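Local atomic coordinates of alpha-L-rhamnosidase (Streptomyces avermitilis, PDB entry 3W5M), a protein that hydrolyses terminal non-reducing alpha-L-rhamnose residues from flavonoid glycosides and gum arabic, and binds L-rhamnose through a calcium-dependent carbohydrate-binding module. Residues Leu720-Glu731 with Phe764-Ala772. Residues are numbered along the deposited sequence; the frame is centred on the assembly and turned at random.
Sequences LPSVHAWLRYLE and FAHSADLAA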
# COMPACT_ATOMS: atom_id res chain seq x y z
N LEU A 720 -12.46 0.07 -20.39
CA LEU A 720 -13.78 0.41 -20.95
C LEU A 720 -14.88 -0.68 -20.80
O LEU A 720 -15.98 -0.33 -20.39
CB LEU A 720 -13.69 1.04 -22.37
CG LEU A 720 -14.98 1.69 -22.89
CD1 LEU A 720 -15.48 2.81 -21.98
CD2 LEU A 720 -14.78 2.19 -24.32
N PRO A 721 -14.59 -1.98 -21.06
CA PRO A 721 -15.62 -3.02 -20.82
C PRO A 721 -16.13 -3.12 -19.37
O PRO A 721 -17.33 -3.32 -19.14
CB PRO A 721 -14.92 -4.32 -21.25
CG PRO A 721 -13.85 -3.85 -22.20
CD PRO A 721 -13.36 -2.56 -21.64
N SER A 722 -15.24 -2.98 -18.39
CA SER A 722 -15.66 -2.96 -16.96
C SER A 722 -16.51 -1.72 -16.66
O SER A 722 -17.42 -1.78 -15.85
CB SER A 722 -14.45 -3.03 -16.00
OG SER A 722 -13.69 -1.84 -16.06
N VAL A 723 -16.20 -0.61 -17.34
CA VAL A 723 -16.94 0.66 -17.19
C VAL A 723 -18.37 0.46 -17.74
O VAL A 723 -19.33 0.83 -17.08
CB VAL A 723 -16.20 1.82 -17.90
CG1 VAL A 723 -17.09 3.06 -18.05
CG2 VAL A 723 -14.93 2.19 -17.12
N HIS A 724 -18.48 -0.14 -18.93
CA HIS A 724 -19.80 -0.51 -19.50
C HIS A 724 -20.61 -1.34 -18.51
O HIS A 724 -21.79 -1.05 -18.28
CB HIS A 724 -19.66 -1.26 -20.85
CG HIS A 724 -20.97 -1.54 -21.54
ND1 HIS A 724 -21.50 -0.70 -22.50
CD2 HIS A 724 -21.85 -2.55 -21.39
CE1 HIS A 724 -22.66 -1.19 -22.92
NE2 HIS A 724 -22.90 -2.31 -22.26
N ALA A 725 -19.98 -2.35 -17.90
CA ALA A 725 -20.68 -3.23 -16.98
C ALA A 725 -21.12 -2.48 -15.72
O ALA A 725 -22.17 -2.79 -15.16
CB ALA A 725 -19.83 -4.44 -16.63
N TRP A 726 -20.32 -1.50 -15.29
CA TRP A 726 -20.61 -0.67 -14.11
C TRP A 726 -21.82 0.20 -14.42
O TRP A 726 -22.74 0.28 -13.60
CB TRP A 726 -19.40 0.19 -13.77
CG TRP A 726 -19.51 1.26 -12.72
CD1 TRP A 726 -19.15 2.56 -12.86
CD2 TRP A 726 -19.89 1.09 -11.35
NE1 TRP A 726 -19.27 3.23 -11.67
CE2 TRP A 726 -19.76 2.36 -10.73
CE3 TRP A 726 -20.34 -0.01 -10.59
CZ2 TRP A 726 -20.06 2.58 -9.38
CZ3 TRP A 726 -20.67 0.22 -9.21
CH2 TRP A 726 -20.52 1.50 -8.65
N LEU A 727 -21.84 0.80 -15.62
CA LEU A 727 -22.95 1.71 -15.98
C LEU A 727 -24.25 0.94 -16.09
O LEU A 727 -25.34 1.46 -15.72
CB LEU A 727 -22.65 2.47 -17.29
CG LEU A 727 -21.62 3.60 -17.22
CD1 LEU A 727 -21.21 4.07 -18.61
CD2 LEU A 727 -22.06 4.77 -16.35
N ARG A 728 -24.16 -0.28 -16.61
CA ARG A 728 -25.30 -1.18 -16.73
C ARG A 728 -25.84 -1.55 -15.35
O ARG A 728 -27.07 -1.52 -15.11
CB ARG A 728 -24.94 -2.40 -17.56
CG ARG A 728 -25.92 -3.55 -17.49
CD ARG A 728 -25.36 -4.74 -18.22
NE ARG A 728 -25.37 -4.54 -19.67
CZ ARG A 728 -24.75 -5.34 -20.53
NH1 ARG A 728 -24.06 -6.39 -20.09
NH2 ARG A 728 -24.81 -5.09 -21.84
N TYR A 729 -24.93 -1.86 -14.43
CA TYR A 729 -25.27 -2.06 -13.03
C TYR A 729 -25.97 -0.83 -12.44
O TYR A 729 -26.99 -0.97 -11.75
CB TYR A 729 -24.01 -2.39 -12.18
CG TYR A 729 -24.28 -2.33 -10.68
CD1 TYR A 729 -24.75 -3.45 -9.99
CD2 TYR A 729 -24.10 -1.13 -9.97
CE1 TYR A 729 -25.03 -3.38 -8.62
CE2 TYR A 729 -24.34 -1.07 -8.61
CZ TYR A 729 -24.82 -2.18 -7.95
OH TYR A 729 -25.07 -2.08 -6.62
N LEU A 730 -25.45 0.35 -12.72
CA LEU A 730 -25.98 1.56 -12.11
C LEU A 730 -27.37 1.90 -12.65
O LEU A 730 -28.23 2.40 -11.92
CB LEU A 730 -25.04 2.74 -12.34
CG LEU A 730 -23.73 2.74 -11.53
CD1 LEU A 730 -22.85 3.86 -12.03
CD2 LEU A 730 -23.95 2.85 -10.02
N GLU A 731 -27.58 1.66 -13.94
CA GLU A 731 -28.90 1.89 -14.54
C GLU A 731 -29.95 0.93 -13.98
O GLU A 731 -31.08 1.33 -13.70
CB GLU A 731 -28.83 1.77 -16.07
CG GLU A 731 -30.18 1.89 -16.75
CD GLU A 731 -30.09 2.43 -18.17
OE1 GLU A 731 -29.16 2.04 -18.91
OE2 GLU A 731 -30.96 3.26 -18.55
N PHE A 764 -23.22 8.87 -10.98
CA PHE A 764 -23.74 8.07 -12.08
C PHE A 764 -23.59 8.82 -13.42
O PHE A 764 -23.04 8.28 -14.40
CB PHE A 764 -25.22 7.70 -11.76
CG PHE A 764 -25.94 6.87 -12.81
CD1 PHE A 764 -25.27 6.05 -13.73
CD2 PHE A 764 -27.33 6.87 -12.85
CE1 PHE A 764 -25.96 5.30 -14.65
CE2 PHE A 764 -28.03 6.10 -13.78
CZ PHE A 764 -27.34 5.31 -14.68
N ALA A 765 -24.08 10.06 -13.46
CA ALA A 765 -23.92 10.94 -14.62
C ALA A 765 -22.47 11.12 -15.01
O ALA A 765 -22.13 11.02 -16.19
CB ALA A 765 -24.54 12.31 -14.35
N HIS A 766 -21.62 11.41 -14.02
CA HIS A 766 -20.20 11.68 -14.28
C HIS A 766 -19.52 10.45 -14.90
O HIS A 766 -18.67 10.59 -15.81
CB HIS A 766 -19.48 12.07 -12.99
CG HIS A 766 -18.06 12.53 -13.20
ND1 HIS A 766 -17.74 13.61 -13.99
CD2 HIS A 766 -16.89 12.07 -12.69
CE1 HIS A 766 -16.43 13.79 -13.97
NE2 HIS A 766 -15.89 12.87 -13.19
N SER A 767 -19.85 9.27 -14.37
CA SER A 767 -19.35 8.03 -14.96
C SER A 767 -19.81 7.84 -16.42
O SER A 767 -19.02 7.41 -17.26
CB SER A 767 -19.72 6.82 -14.11
OG SER A 767 -18.88 6.80 -12.98
N ALA A 768 -21.06 8.17 -16.72
CA ALA A 768 -21.54 8.13 -18.10
C ALA A 768 -20.78 9.11 -19.01
O ALA A 768 -20.47 8.78 -20.16
CB ALA A 768 -23.05 8.41 -18.16
N ASP A 769 -20.51 10.30 -18.47
CA ASP A 769 -19.77 11.37 -19.16
C ASP A 769 -18.37 10.87 -19.48
O ASP A 769 -17.89 10.97 -20.61
CB ASP A 769 -19.70 12.59 -18.24
CG ASP A 769 -18.99 13.79 -18.85
OD1 ASP A 769 -18.46 13.74 -19.99
OD2 ASP A 769 -18.95 14.83 -18.17
N LEU A 770 -17.69 10.33 -18.46
CA LEU A 770 -16.34 9.86 -18.69
C LEU A 770 -16.30 8.70 -19.68
O LEU A 770 -15.38 8.63 -20.51
CB LEU A 770 -15.66 9.47 -17.38
CG LEU A 770 -15.31 10.60 -16.43
CD1 LEU A 770 -14.49 10.01 -15.27
CD2 LEU A 770 -14.61 11.78 -17.09
N ALA A 771 -17.27 7.80 -19.59
CA ALA A 771 -17.30 6.69 -20.53
C ALA A 771 -17.41 7.21 -21.99
O ALA A 771 -16.78 6.65 -22.89
CB ALA A 771 -18.41 5.70 -20.21
N ALA A 772 -18.19 8.28 -22.20
CA ALA A 772 -18.29 8.86 -23.55
C ALA A 772 -16.95 9.45 -24.00
O ALA A 772 -16.57 9.32 -25.17
CB ALA A 772 -19.39 9.92 -23.63
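With CG set anti to the carbonyl carbon (chi1 -74°), Leu727 sends its two methyls between Ser767, Ala768, Ala771 and Phe764, while Phe764, its CG anti to the backbone N (chi1 179°), lays its ring against the last turn of 720-731. The two segments, roughly antiparallel (149° between their N-to-C directions), belong to successive helices of the (alpha/alpha)6-barrel, the catalytic fold of family 78 glycoside hydrolases, and pack knobs-into-holes around Leu727. Its CD1 rests on Ala771 CB at 3.6 Å; its CD2 presses on the backbone, 3.6 Å from Ala768 N. Val723 CG1 reaches the same Ala771 methyl from one turn earlier. The segment axes approach to 10.4 Å, with the small Ala768 and Ala771 facing Leu727. Toward the C-terminal end of 720-731, the side chains of Leu730 and Phe764 run alongside each other, pointing opposite ways, Leu730 CB lying 3.6 Å from Phe764 CE1, and Leu730 O sits above one ring face, toward the rim. Ile792 of helix 783-800 also touches this phenyl group. On the flank toward helix 698-710, Asp697 OD1 hydrogen-bonds both Trp726 NE1 and Ser767 OG, tying the helices together near the rhamnose-binding Trp695. Ser767 OG itself lies at the indole edge, near the ring plane and 3.8 Å from Trp726 NE1.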